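Local structure of devB protein (Vibrio cholerae O1 biovar eltor str. N16961, 1Y89) at residues A[19-24]-A[55-60]; A[30-35]-A[120-125]; A[63-68]-A[113-118]; A[106-111]-A[170-175]. The protein probably acts as a 6-phosphogluconolactonase, hydrolysing 6-phosphogluconolactone in the pentose phosphate pathway. All coordinates share one frame; numbering follows the deposited sequence.

Contact 1: A[19-24]-A[55-60]; sequences DDMLAY and NDIQWK. With PE5 (3,6,9,12,15,18,21,24-octaoxahexacosan-1-ol), chain F.
Apolar packing carries this contact, with Leu22 of helix 10-25 set against Ile57, the first residue to leave helical geometry after the short helix 53-56. Leu22 holds CG anti to its backbone N (chi1 -179°), which carries one methyl across: CD1 lies 3.8 Å from Ile57 CG1. One residue earlier, selenomethionine Met21 brings CG to 4.1 Å from Ile57 CD1. The bends at its next two torsions turn its selenium inward, where the residue also packs on Leu44 and Phe64.

Methyl-to-backbone packing adds to this, since Leu22 CD1 also sits 3.5 Å from the carbonyl O of Asp56.

Polar bonds stay local. That same Asp56 O accepts from Gln58 NE2 at 2.9 Å, the amide arriving from above the carbonyl plane and closing the chain on itself at the turn. Ser25 OG bridges nearby, bonded to Leu22 O and Gln58 N.

Branched aliphatic residues suit such a seam: shape and hydrophobicity hold the two segments together, while the acidic Asp56 remains at the exposed margin.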
loop_
_atom_site.group_PDB
_atom_site.type_symbol
_atom_site.label_atom_id
_atom_site.label_comp_id
_atom_site.label_asym_id
_atom_site.label_seq_id
_atom_site.Cartn_x
_atom_site.Cartn_y
_atom_site.Cartn_z
ATOM N N ASP A 19 6.948 10.204 5.946
ATOM C CA ASP A 19 6.094 9.771 7.079
ATOM C C ASP A 19 6.521 8.396 7.570
ATOM O O ASP A 19 6.549 8.159 8.784
ATOM C CB ASP A 19 4.612 9.796 6.743
ATOM C CG ASP A 19 4.078 11.227 6.575
ATOM O OD1 ASP A 19 4.714 12.180 7.091
ATOM O OD2 ASP A 19 3.025 11.376 5.945
ATOM N N ASP A 20 6.877 7.511 6.645
ATOM C CA ASP A 20 7.337 6.168 7.033
ATOM C C ASP A 20 8.678 6.270 7.769
ATOM O O ASP A 20 8.876 5.602 8.777
ATOM C CB ASP A 20 7.493 5.275 5.789
ATOM C CG ASP A 20 6.182 4.680 5.324
ATOM O OD1 ASP A 20 5.137 4.948 5.946
ATOM O OD2 ASP A 20 6.183 3.944 4.323
HETATM N N MSE A 21 9.579 7.115 7.263
HETATM C CA MSE A 21 10.888 7.328 7.900
HETATM C C MSE A 21 10.704 7.771 9.365
HETATM O O MSE A 21 11.368 7.272 10.274
HETATM C CB MSE A 21 11.679 8.374 7.101
HETATM C CG MSE A 21 13.152 8.390 7.345
HETATM SE SE MSE A 21 13.944 6.835 6.401
HETATM C CE MSE A 21 14.061 7.459 4.683
ATOM N N LEU A 22 9.823 8.741 9.572
ATOM C CA LEU A 22 9.443 9.164 10.924
ATOM C C LEU A 22 8.955 7.979 11.786
ATOM O O LEU A 22 9.447 7.759 12.915
ATOM C CB LEU A 22 8.349 10.251 10.846
ATOM C CG LEU A 22 7.832 10.842 12.171
ATOM C CD1 LEU A 22 8.982 11.343 13.024
ATOM C CD2 LEU A 22 6.830 11.979 11.932
ATOM N N ALA A 23 7.978 7.227 11.274
ATOM C CA ALA A 23 7.406 6.115 12.050
ATOM C C ALA A 23 8.461 5.047 12.370
ATOM O O ALA A 23 8.535 4.543 13.498
ATOM C CB ALA A 23 6.218 5.466 11.272
ATOM N N TYR A 24 9.285 4.711 11.381
ATOM C CA TYR A 24 10.395 3.786 11.629
ATOM C C TYR A 24 11.264 4.274 12.787
ATOM O O TYR A 24 11.636 3.477 13.646
ATOM C CB TYR A 24 11.281 3.643 10.386
ATOM C CG TYR A 24 10.790 2.634 9.363
ATOM C CD1 TYR A 24 10.623 1.272 9.712
ATOM C CD2 TYR A 24 10.563 3.017 8.022
ATOM C CE1 TYR A 24 10.209 0.325 8.746
ATOM C CE2 TYR A 24 10.143 2.075 7.059
ATOM C CZ TYR A 24 9.967 0.741 7.429
ATOM O OH TYR A 24 9.570 -0.189 6.481
ATOM N N ASN A 55 13.587 17.741 12.943
ATOM C CA ASN A 55 13.592 17.652 14.400
ATOM C C ASN A 55 12.831 16.470 15.001
ATOM O O ASN A 55 13.221 15.982 16.057
ATOM C CB ASN A 55 13.131 18.987 15.013
ATOM C CG ASN A 55 14.223 20.066 14.918
ATOM O OD1 ASN A 55 14.154 20.969 14.084
ATOM N ND2 ASN A 55 15.267 19.936 15.749
ATOM N N ASP A 56 11.749 16.030 14.347
ATOM C CA ASP A 56 10.900 14.983 14.910
ATOM C C ASP A 56 11.438 13.575 14.637
ATOM O O ASP A 56 11.173 12.645 15.405
ATOM C CB ASP A 56 9.480 15.081 14.362
ATOM C CG ASP A 56 8.732 16.323 14.870
ATOM O OD1 ASP A 56 9.288 17.081 15.681
ATOM O OD2 ASP A 56 7.597 16.524 14.431
ATOM N N ILE A 57 12.144 13.401 13.524
ATOM C CA ILE A 57 12.670 12.071 13.217
ATOM C C ILE A 57 13.759 11.736 14.248
ATOM O O ILE A 57 14.648 12.548 14.517
ATOM C CB ILE A 57 13.204 11.963 11.770
ATOM C CG1 ILE A 57 12.015 12.092 10.803
ATOM C CG2 ILE A 57 13.999 10.624 11.586
ATOM C CD1 ILE A 57 12.385 11.917 9.310
ATOM N N GLN A 58 13.672 10.554 14.845
ATOM C CA GLN A 58 14.683 10.170 15.833
ATOM C C GLN A 58 15.852 9.558 15.110
ATOM O O GLN A 58 15.962 8.328 15.014
ATOM C CB GLN A 58 14.057 9.234 16.880
ATOM C CG GLN A 58 12.828 9.896 17.570
ATOM C CD GLN A 58 13.169 11.187 18.334
ATOM O OE1 GLN A 58 13.988 11.178 19.278
ATOM N NE2 GLN A 58 12.529 12.315 17.938
ATOM N N TRP A 59 16.715 10.423 14.570
ATOM C CA TRP A 59 17.852 9.998 13.713
ATOM C C TRP A 59 18.763 8.980 14.370
ATOM O O TRP A 59 19.398 8.185 13.677
ATOM C CB TRP A 59 18.683 11.223 13.274
ATOM C CG TRP A 59 17.851 12.217 12.509
ATOM C CD1 TRP A 59 17.380 13.413 12.969
ATOM C CD2 TRP A 59 17.326 12.052 11.191
ATOM N NE1 TRP A 59 16.621 14.024 11.991
ATOM C CE2 TRP A 59 16.591 13.213 10.885
ATOM C CE3 TRP A 59 17.454 11.049 10.203
ATOM C CZ2 TRP A 59 15.950 13.389 9.657
ATOM C CZ3 TRP A 59 16.817 11.236 8.967
ATOM C CH2 TRP A 59 16.083 12.389 8.718
ATOM N N LYS A 60 18.839 9.017 15.709
ATOM C CA LYS A 60 19.675 8.080 16.461
ATOM C C LYS A 60 19.294 6.596 16.259
ATOM O O LYS A 60 20.136 5.709 16.445
ATOM C CB LYS A 60 19.689 8.429 17.969
ATOM C CG LYS A 60 18.357 8.159 18.649
ATOM C CD LYS A 60 18.287 8.703 20.094
ATOM C CE LYS A 60 16.839 8.647 20.652
ATOM N NZ LYS A 60 16.819 8.991 22.140
HETATM O O1 PE5 F . 5.442 1.292 13.042
HETATM C C1 PE5 F . 6.376 0.851 12.048
HETATM C C2 PE5 F . 6.787 2.014 11.154
HETATM O O2 PE5 F . 6.878 1.593 9.793
HETATM C C3 PE5 F . 6.296 2.482 8.852
HETATM C C4 PE5 F . 6.269 1.762 7.526
HETATM O O3 PE5 F . 5.012 1.126 7.335
#

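Contact 2: A[30-35]-A[120-125]; sequences PVHISL and AHVIPT
Ile123 lies over one face of the His32 imidazole, its CG1 3.7 Å from the ring centroid and only 11° off the ring normal, a CH-pi contact. The branch with CG1 anti to the carbonyl carbon (chi1 -52°) meets the ring centre, while CG2 reaches the rim at 4.0 Å from His32 CD2. Pro124 CD borders the same ring more loosely, 4.3 Å from His32 CD2.

A water in the plane of the imidazole, at its edge, joins the polar parts: it lies 2.7 Å from His32 NE2 and donates to Val122 O at 2.7 Å. It spans a gap too wide for a direct bond, and it gives a partner to a carbonyl at the end of helix 108-122.

His32 belongs to strand 31-35, inside the parallel part of the mixed sheet of this Rossmann-like alpha/beta fold, and the contact seats the helix terminus on that sheet. A histidine suits the place because it offers a flat apolar face to isoleucine and two nitrogens to polar neighbours. Farther out, His32 ND1 is hydrogen-bonded to Trp65 NE1 on the adjacent strand, which fixes the rotation of the ring, and Phe132 packs against both His32 and Ile123.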
loop_
_atom_site.group_PDB
_atom_site.type_symbol
_atom_site.label_atom_id
_atom_site.label_comp_id
_atom_site.label_asym_id
_atom_site.label_seq_id
_atom_site.Cartn_x
_atom_site.Cartn_y
_atom_site.Cartn_z
ATOM N N PRO A 30 17.209 -0.020 16.327
ATOM C CA PRO A 30 17.829 0.209 15.027
ATOM C C PRO A 30 16.974 -0.222 13.860
ATOM O O PRO A 30 16.360 -1.305 13.884
ATOM C CB PRO A 30 19.122 -0.627 15.079
ATOM C CG PRO A 30 19.412 -0.808 16.520
ATOM C CD PRO A 30 18.039 -0.907 17.181
ATOM N N VAL A 31 16.934 0.647 12.855
ATOM C CA VAL A 31 16.255 0.398 11.589
ATOM C C VAL A 31 17.318 0.659 10.515
ATOM O O VAL A 31 17.914 1.749 10.464
ATOM C CB VAL A 31 15.028 1.332 11.377
ATOM C CG1 VAL A 31 14.352 1.075 9.987
ATOM C CG2 VAL A 31 14.024 1.185 12.548
ATOM N N HIS A 32 17.567 -0.364 9.697
ATOM C CA HIS A 32 18.567 -0.280 8.631
ATOM C C HIS A 32 17.897 0.014 7.302
ATOM O O HIS A 32 17.054 -0.796 6.810
ATOM C CB HIS A 32 19.379 -1.569 8.609
ATOM C CG HIS A 32 20.225 -1.716 9.829
ATOM N ND1 HIS A 32 21.409 -1.024 9.986
ATOM C CD2 HIS A 32 20.027 -2.407 10.983
ATOM C CE1 HIS A 32 21.928 -1.316 11.169
ATOM N NE2 HIS A 32 21.107 -2.158 11.794
ATOM N N ILE A 33 18.276 1.164 6.734
ATOM C CA ILE A 33 17.668 1.687 5.522
ATOM C C ILE A 33 18.748 1.830 4.444
ATOM O O ILE A 33 19.826 2.368 4.694
ATOM C CB ILE A 33 16.933 3.022 5.774
ATOM C CG1 ILE A 33 15.809 2.776 6.829
ATOM C CG2 ILE A 33 16.349 3.628 4.412
ATOM C CD1 ILE A 33 15.310 3.997 7.472
ATOM N N SER A 34 18.448 1.318 3.259
ATOM C CA SER A 34 19.364 1.433 2.127
ATOM C C SER A 34 18.878 2.536 1.154
ATOM O O SER A 34 17.722 2.505 0.683
ATOM C CB SER A 34 19.477 0.094 1.417
ATOM O OG SER A 34 20.279 0.234 0.246
ATOM N N LEU A 35 19.772 3.472 0.827
ATOM C CA LEU A 35 19.425 4.629 0.002
ATOM C C LEU A 35 19.952 4.506 -1.412
ATOM O O LEU A 35 21.088 4.104 -1.605
ATOM C CB LEU A 35 20.010 5.899 0.621
ATOM C CG LEU A 35 19.528 6.285 2.032
ATOM C CD1 LEU A 35 20.257 7.534 2.515
ATOM C CD2 LEU A 35 17.994 6.552 2.007
ATOM N N ALA A 120 27.180 -7.396 7.212
ATOM C CA ALA A 120 27.042 -8.674 7.898
ATOM C C ALA A 120 27.276 -8.552 9.393
ATOM O O ALA A 120 26.678 -9.318 10.184
ATOM C CB ALA A 120 28.009 -9.740 7.301
ATOM N N HIS A 121 28.164 -7.628 9.786
ATOM C CA HIS A 121 28.525 -7.485 11.198
ATOM C C HIS A 121 27.380 -6.921 12.054
ATOM O O HIS A 121 27.094 -7.443 13.126
ATOM C CB HIS A 121 29.795 -6.644 11.403
ATOM C CG HIS A 121 30.242 -6.569 12.835
ATOM N ND1 HIS A 121 30.643 -7.679 13.550
ATOM C CD2 HIS A 121 30.341 -5.522 13.686
ATOM C CE1 HIS A 121 30.997 -7.317 14.771
ATOM N NE2 HIS A 121 30.806 -6.015 14.886
ATOM N N VAL A 122 26.728 -5.878 11.577
ATOM C CA VAL A 122 25.829 -5.147 12.462
ATOM C C VAL A 122 24.349 -5.276 12.154
ATOM O O VAL A 122 23.520 -5.008 13.029
ATOM C CB VAL A 122 26.206 -3.657 12.627
ATOM C CG1 VAL A 122 27.672 -3.524 13.077
ATOM C CG2 VAL A 122 25.941 -2.862 11.373
ATOM N N ILE A 123 24.017 -5.706 10.939
ATOM C CA ILE A 123 22.599 -5.863 10.584
ATOM C C ILE A 123 22.172 -7.300 10.878
ATOM O O ILE A 123 22.826 -8.245 10.423
ATOM C CB ILE A 123 22.324 -5.539 9.082
ATOM C CG1 ILE A 123 22.888 -4.167 8.705
ATOM C CG2 ILE A 123 20.804 -5.596 8.772
ATOM C CD1 ILE A 123 22.817 -3.849 7.176
ATOM N N PRO A 124 21.061 -7.486 11.618
ATOM C CA PRO A 124 20.618 -8.869 11.874
ATOM C C PRO A 124 20.498 -9.635 10.568
ATOM O O PRO A 124 20.027 -9.089 9.555
ATOM C CB PRO A 124 19.235 -8.683 12.504
ATOM C CG PRO A 124 19.318 -7.318 13.166
ATOM C CD PRO A 124 20.161 -6.490 12.225
ATOM N N THR A 125 20.933 -10.892 10.585
ATOM C CA THR A 125 20.985 -11.697 9.370
ATOM C C THR A 125 19.943 -12.812 9.381
ATOM O O THR A 125 19.387 -13.158 10.437
ATOM C CB THR A 125 22.369 -12.325 9.206
ATOM O OG1 THR A 125 22.668 -13.081 10.392
ATOM C CG2 THR A 125 23.435 -11.234 9.030
HETATM O O HOH W 1 21.830 -3.286 14.154
#

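Contact 3: A[63-68]-A[113-118]; sequences HFWWGD and ERFAQA
Trp65 extends the six-membered end of its indole from strand 62-70 over the side of helix 108-122, where it meets Ala118 and Phe115. Its CZ3 is 4.0 Å from Ala118 CB and its CH2 lies 3.6 Å from Ala118 O, so the indole packs on both the methyl and the backbone of one helical residue. Alanine suits this position: its small side chain lets a large aromatic group come close to the helix.

At Phe115, nearly one turn earlier, a chi1 of 166° swings the ring away from its own backbone N and toward the strand. Trp65 CE3 approaches the edge of that ring, near its plane, at 4.2 Å from Phe115 CE1. The tip of the phenyl group continues to the next residue of the strand, with Phe115 CZ 3.4 Å from Trp66 O. The same ring also packs on Val174 and Lys176 of the neighbouring strand.

Beyond the helix, the indole is stacked with His100 and meets Phe132 edge-to-face. These neighbours, with His32 engaging the indole N-H, leave the ring firmly oriented.

The axes of the short segments 63-66 and 113-118 approach to 11.2 Å, with an angle of 147° between their directions. A helix laid across the face of a mostly parallel sheet, roughly antiparallel to the strand beneath, is the layered arrangement of Rossmann-like alpha/beta folds.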
loop_
_atom_site.group_PDB
_atom_site.type_symbol
_atom_site.label_atom_id
_atom_site.label_comp_id
_atom_site.label_asym_id
_atom_site.label_seq_id
_atom_site.Cartn_x
_atom_site.Cartn_y
_atom_site.Cartn_z
ATOM N N HIS A 63 19.722 3.888 10.573
ATOM C CA HIS A 63 21.039 3.644 10.009
ATOM C C HIS A 63 20.933 3.689 8.506
ATOM O O HIS A 63 20.094 2.993 7.926
ATOM C CB HIS A 63 21.573 2.267 10.473
ATOM C CG HIS A 63 21.915 2.246 11.929
ATOM N ND1 HIS A 63 23.211 2.306 12.390
ATOM C CD2 HIS A 63 21.118 2.290 13.029
ATOM C CE1 HIS A 63 23.204 2.310 13.716
ATOM N NE2 HIS A 63 21.944 2.311 14.127
ATOM N N PHE A 64 21.743 4.524 7.874
ATOM C CA PHE A 64 21.686 4.654 6.425
ATOM C C PHE A 64 22.855 3.973 5.774
ATOM O O PHE A 64 24.016 4.167 6.186
ATOM C CB PHE A 64 21.643 6.132 5.978
ATOM C CG PHE A 64 20.350 6.802 6.300
ATOM C CD1 PHE A 64 19.143 6.280 5.845
ATOM C CD2 PHE A 64 20.328 7.946 7.061
ATOM C CE1 PHE A 64 17.915 6.916 6.149
ATOM C CE2 PHE A 64 19.110 8.581 7.374
ATOM C CZ PHE A 64 17.905 8.057 6.915
ATOM N N TRP A 65 22.512 3.194 4.746
ATOM C CA TRP A 65 23.483 2.499 3.913
ATOM C C TRP A 65 23.099 2.867 2.482
ATOM O O TRP A 65 22.072 3.518 2.288
ATOM C CB TRP A 65 23.381 0.986 4.096
ATOM C CG TRP A 65 23.536 0.519 5.519
ATOM C CD1 TRP A 65 22.582 0.591 6.519
ATOM C CD2 TRP A 65 24.668 -0.123 6.087
ATOM N NE1 TRP A 65 23.082 0.048 7.687
ATOM C CE2 TRP A 65 24.346 -0.425 7.440
ATOM C CE3 TRP A 65 25.923 -0.500 5.587
ATOM C CZ2 TRP A 65 25.237 -1.048 8.296
ATOM C CZ3 TRP A 65 26.816 -1.131 6.446
ATOM C CH2 TRP A 65 26.463 -1.398 7.794
ATOM N N TRP A 66 23.935 2.483 1.521
ATOM C CA TRP A 66 23.703 2.725 0.098
ATOM C C TRP A 66 23.520 1.445 -0.683
ATOM O O TRP A 66 24.309 0.493 -0.497
ATOM C CB TRP A 66 24.822 3.611 -0.495
ATOM C CG TRP A 66 24.483 5.048 -0.198
ATOM C CD1 TRP A 66 23.856 5.943 -1.029
ATOM C CD2 TRP A 66 24.656 5.712 1.053
ATOM N NE1 TRP A 66 23.645 7.121 -0.366
ATOM C CE2 TRP A 66 24.113 7.003 0.919
ATOM C CE3 TRP A 66 25.211 5.326 2.296
ATOM C CZ2 TRP A 66 24.140 7.949 1.969
ATOM C CZ3 TRP A 66 25.225 6.257 3.345
ATOM C CH2 TRP A 66 24.674 7.540 3.181
ATOM N N GLY A 67 22.479 1.401 -1.536
ATOM C CA GLY A 67 22.326 0.231 -2.430
ATOM C C GLY A 67 23.466 0.209 -3.461
ATOM O O GLY A 67 23.867 -0.837 -3.973
ATOM N N ASP A 68 23.971 1.385 -3.802
ATOM C CA ASP A 68 25.168 1.484 -4.646
ATOM C C ASP A 68 25.800 2.859 -4.442
ATOM O O ASP A 68 25.133 3.800 -3.950
ATOM C CB ASP A 68 24.850 1.209 -6.165
ATOM C CG ASP A 68 24.001 2.295 -6.829
ATOM O OD1 ASP A 68 22.988 2.743 -6.233
ATOM O OD2 ASP A 68 24.322 2.667 -7.989
ATOM N N GLU A 113 34.334 -5.683 -0.457
ATOM C CA GLU A 113 34.486 -6.648 0.643
ATOM C C GLU A 113 34.302 -6.011 2.024
ATOM O O GLU A 113 33.656 -6.601 2.883
ATOM C CB GLU A 113 35.832 -7.374 0.566
ATOM C CG GLU A 113 35.961 -8.152 -0.736
ATOM C CD GLU A 113 37.337 -8.755 -0.974
ATOM O OE1 GLU A 113 38.177 -8.805 -0.038
ATOM O OE2 GLU A 113 37.557 -9.196 -2.116
ATOM N N ARG A 114 34.907 -4.842 2.253
ATOM C CA ARG A 114 34.683 -4.091 3.520
ATOM C C ARG A 114 33.196 -3.793 3.756
ATOM O O ARG A 114 32.648 -4.004 4.847
ATOM C CB ARG A 114 35.465 -2.773 3.519
ATOM C CG ARG A 114 35.558 -2.104 4.907
ATOM C CD ARG A 114 35.616 -0.560 4.831
ATOM N NE ARG A 114 34.479 0.001 4.090
ATOM C CZ ARG A 114 33.251 0.142 4.601
ATOM N NH1 ARG A 114 33.001 -0.202 5.882
ATOM N NH2 ARG A 114 32.275 0.632 3.840
ATOM N N PHE A 115 32.544 -3.271 2.727
ATOM C CA PHE A 115 31.113 -2.955 2.770
ATOM C C PHE A 115 30.306 -4.208 3.138
ATOM O O PHE A 115 29.476 -4.170 4.047
ATOM C CB PHE A 115 30.726 -2.333 1.390
ATOM C CG PHE A 115 29.240 -2.233 1.109
ATOM C CD1 PHE A 115 28.359 -1.648 2.020
ATOM C CD2 PHE A 115 28.748 -2.615 -0.138
ATOM C CE1 PHE A 115 26.988 -1.520 1.695
ATOM C CE2 PHE A 115 27.377 -2.499 -0.452
ATOM C CZ PHE A 115 26.511 -1.948 0.469
ATOM N N ALA A 116 30.602 -5.335 2.474
ATOM C CA ALA A 116 29.916 -6.587 2.753
ATOM C C ALA A 116 30.064 -7.008 4.230
ATOM O O ALA A 116 29.085 -7.409 4.876
ATOM C CB ALA A 116 30.443 -7.711 1.826
ATOM N N GLN A 117 31.294 -6.934 4.745
ATOM C CA GLN A 117 31.578 -7.403 6.110
ATOM C C GLN A 117 30.880 -6.459 7.088
ATOM O O GLN A 117 30.356 -6.911 8.096
ATOM C CB GLN A 117 33.081 -7.396 6.408
ATOM C CG GLN A 117 33.928 -8.306 5.532
ATOM C CD GLN A 117 33.535 -9.793 5.624
ATOM O OE1 GLN A 117 32.600 -10.268 4.934
ATOM N NE2 GLN A 117 34.279 -10.539 6.434
ATOM N N ALA A 118 30.874 -5.151 6.770
ATOM C CA ALA A 118 30.233 -4.135 7.620
ATOM C C ALA A 118 28.712 -4.410 7.761
ATOM O O ALA A 118 28.155 -4.370 8.886
ATOM C CB ALA A 118 30.480 -2.703 7.066
#

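Contact 4: A[106-111]-A[170-175]; sequences NEPQAE and GQLRVS. With PO4 (phosphate ion), chain C.
The start of helix 108-122 rests here on strand 172-176, an antiparallel member of the mixed sheet. Pro108, in the first turn of the helix, directs its ring at the strand, with CG 4.0 Å from Leu172 CD1, the two side chains crossing at about a right angle. Proline fits a first turn well, since its missing amide hydrogen is not needed there and its ring gives a compact apolar surface. Val174, two residues along the strand and so on the same side as Leu172, places CG2 3.8 Å from Pro108 O and also packs on the aliphatic CG of Glu111. The carboxylate of Glu111 is engaged elsewhere, by Arg114 and the backbone N of Leu103.

Glu107 is the N-cap residue: its OE1 accepts from Ala110 N at 2.9 Å, and its OE2 from Gln109 N.

The side chain of Arg173 leaves the strand on the face turned away from the helix. Its NE and NH2 both grip Gln171 OE1, the former at 2.8 Å, which steadies the guanidinium plane. The edge then presents NH1 to phosphate O1 at 2.9 Å. Arg173 NH2 meets O4 of the same ion at 2.8 Å, and both bonds are nearly straight. His144 and Arg70 also bind this ion, which probably comes from the crystallisation liquor. A basic anion-binding pocket of this kind is consistent with the phosphate site of a sugar-phosphate enzyme.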
loop_
_atom_site.group_PDB
_atom_site.type_symbol
_atom_site.label_atom_id
_atom_site.label_comp_id
_atom_site.label_asym_id
_atom_site.label_seq_id
_atom_site.Cartn_x
_atom_site.Cartn_y
_atom_site.Cartn_z
ATOM N N ASN A 106 38.154 4.670 -2.422
ATOM C CA ASN A 106 39.095 3.601 -2.130
ATOM C C ASN A 106 39.128 2.584 -3.250
ATOM O O ASN A 106 38.288 2.624 -4.154
ATOM C CB ASN A 106 38.725 2.923 -0.807
ATOM C CG ASN A 106 39.143 3.731 0.405
ATOM O OD1 ASN A 106 39.705 4.818 0.275
ATOM N ND2 ASN A 106 38.903 3.183 1.594
ATOM N N GLU A 107 40.107 1.684 -3.207
ATOM C CA GLU A 107 40.185 0.603 -4.203
ATOM C C GLU A 107 38.862 -0.186 -4.174
ATOM O O GLU A 107 38.452 -0.693 -3.106
ATOM C CB GLU A 107 41.408 -0.289 -3.934
ATOM C CG GLU A 107 41.746 -1.249 -5.062
ATOM C CD GLU A 107 40.835 -2.479 -5.066
ATOM O OE1 GLU A 107 40.732 -3.142 -4.005
ATOM O OE2 GLU A 107 40.205 -2.765 -6.119
ATOM N N PRO A 108 38.171 -0.267 -5.325
ATOM C CA PRO A 108 36.773 -0.778 -5.304
ATOM C C PRO A 108 36.573 -2.199 -4.830
ATOM O O PRO A 108 35.596 -2.444 -4.139
ATOM C CB PRO A 108 36.328 -0.667 -6.772
ATOM C CG PRO A 108 37.217 0.411 -7.313
ATOM C CD PRO A 108 38.560 0.136 -6.689
ATOM N N GLN A 109 37.450 -3.137 -5.212
ATOM C CA GLN A 109 37.235 -4.532 -4.808
ATOM C C GLN A 109 37.354 -4.731 -3.290
ATOM O O GLN A 109 36.497 -5.379 -2.678
ATOM C CB GLN A 109 38.176 -5.480 -5.554
ATOM C CG GLN A 109 37.895 -6.967 -5.262
ATOM C CD GLN A 109 36.432 -7.363 -5.525
ATOM O OE1 GLN A 109 35.852 -7.019 -6.584
ATOM N NE2 GLN A 109 35.839 -8.120 -4.566
ATOM N N ALA A 110 38.428 -4.197 -2.689
ATOM C CA ALA A 110 38.586 -4.305 -1.240
ATOM C C ALA A 110 37.485 -3.504 -0.539
ATOM O O ALA A 110 37.032 -3.867 0.558
ATOM C CB ALA A 110 39.970 -3.851 -0.795
ATOM N N GLU A 111 37.018 -2.436 -1.183
ATOM C CA GLU A 111 35.884 -1.702 -0.635
ATOM C C GLU A 111 34.573 -2.498 -0.686
ATOM O O GLU A 111 33.840 -2.529 0.308
ATOM C CB GLU A 111 35.758 -0.290 -1.245
ATOM C CG GLU A 111 34.483 0.456 -0.814
ATOM C CD GLU A 111 34.289 0.583 0.705
ATOM O OE1 GLU A 111 35.237 0.404 1.490
ATOM O OE2 GLU A 111 33.163 0.885 1.128
ATOM N N GLY A 170 31.700 3.214 -18.247
ATOM C CA GLY A 170 32.724 2.414 -17.614
ATOM C C GLY A 170 32.996 2.861 -16.190
ATOM O O GLY A 170 33.844 2.295 -15.509
ATOM N N GLN A 171 32.249 3.848 -15.715
ATOM C CA GLN A 171 32.435 4.346 -14.362
ATOM C C GLN A 171 32.200 3.190 -13.391
ATOM O O GLN A 171 31.191 2.484 -13.488
ATOM C CB GLN A 171 31.427 5.459 -14.069
ATOM C CG GLN A 171 31.526 6.006 -12.620
ATOM C CD GLN A 171 30.299 6.799 -12.245
ATOM O OE1 GLN A 171 29.155 6.304 -12.326
ATOM N NE2 GLN A 171 30.514 8.065 -11.894
ATOM N N LEU A 172 33.126 3.004 -12.452
ATOM C CA LEU A 172 33.005 1.944 -11.448
ATOM C C LEU A 172 32.065 2.299 -10.313
ATOM O O LEU A 172 32.039 3.450 -9.871
ATOM C CB LEU A 172 34.385 1.594 -10.874
ATOM C CG LEU A 172 35.349 1.010 -11.913
ATOM C CD1 LEU A 172 36.699 0.830 -11.268
ATOM C CD2 LEU A 172 34.802 -0.312 -12.512
ATOM N N ARG A 173 31.287 1.303 -9.863
ATOM C CA ARG A 173 30.415 1.424 -8.686
ATOM C C ARG A 173 30.606 0.218 -7.791
ATOM O O ARG A 173 30.929 -0.875 -8.281
ATOM C CB ARG A 173 28.934 1.387 -9.111
ATOM C CG ARG A 173 28.435 2.714 -9.754
ATOM C CD ARG A 173 28.347 2.594 -11.242
ATOM N NE ARG A 173 27.889 3.869 -11.799
ATOM C CZ ARG A 173 26.606 4.249 -11.892
ATOM N NH1 ARG A 173 25.631 3.437 -11.511
ATOM N NH2 ARG A 173 26.301 5.441 -12.393
ATOM N N VAL A 174 30.335 0.400 -6.501
ATOM C CA VAL A 174 30.154 -0.723 -5.559
ATOM C C VAL A 174 28.645 -0.848 -5.349
ATOM O O VAL A 174 27.971 0.156 -5.113
ATOM C CB VAL A 174 30.884 -0.457 -4.225
ATOM C CG1 VAL A 174 30.510 -1.523 -3.167
ATOM C CG2 VAL A 174 32.397 -0.405 -4.476
ATOM N N SER A 175 28.120 -2.063 -5.500
ATOM C CA SER A 175 26.692 -2.274 -5.416
ATOM C C SER A 175 26.348 -3.387 -4.456
ATOM O O SER A 175 27.103 -4.352 -4.334
ATOM C CB SER A 175 26.142 -2.646 -6.791
ATOM O OG SER A 175 24.715 -2.683 -6.804
HETATM P P PO4 C . 22.485 5.595 -12.087
HETATM O O1 PO4 C . 22.805 4.140 -11.783
HETATM O O2 PO4 C . 21.290 5.631 -12.958
HETATM O O3 PO4 C . 22.260 6.221 -10.755
HETATM O O4 PO4 C . 23.645 6.177 -12.801
#

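In the fold
Contacts 2, 3 and 4 follow helix 108-122 from its C-terminal end to its start, each pairing it with a different strand of one mixed sheet: 31-35, 62-70 and 172-176, which are successive neighbours. Contacts 2 and 3 have centres about 9 Å apart and are joined by probable backbone hydrogen bonds between strands 31-35 and 62-70; contacts 3 and 4, centres about 12 Å apart, touch through Phe115 and Val174. The centres of contacts 1 and 4 are about 31 Å apart, across the centre of the chain, yet contact 1 meets contact 2 where Met21 packs on Ile33. Contact 1 closes before contact 3 opens, whereas contacts 2 and 4 alternate along the chain. One helix thus spans three neighbouring strands, while Arg173 holds the phosphate on the far side of strand 172-176.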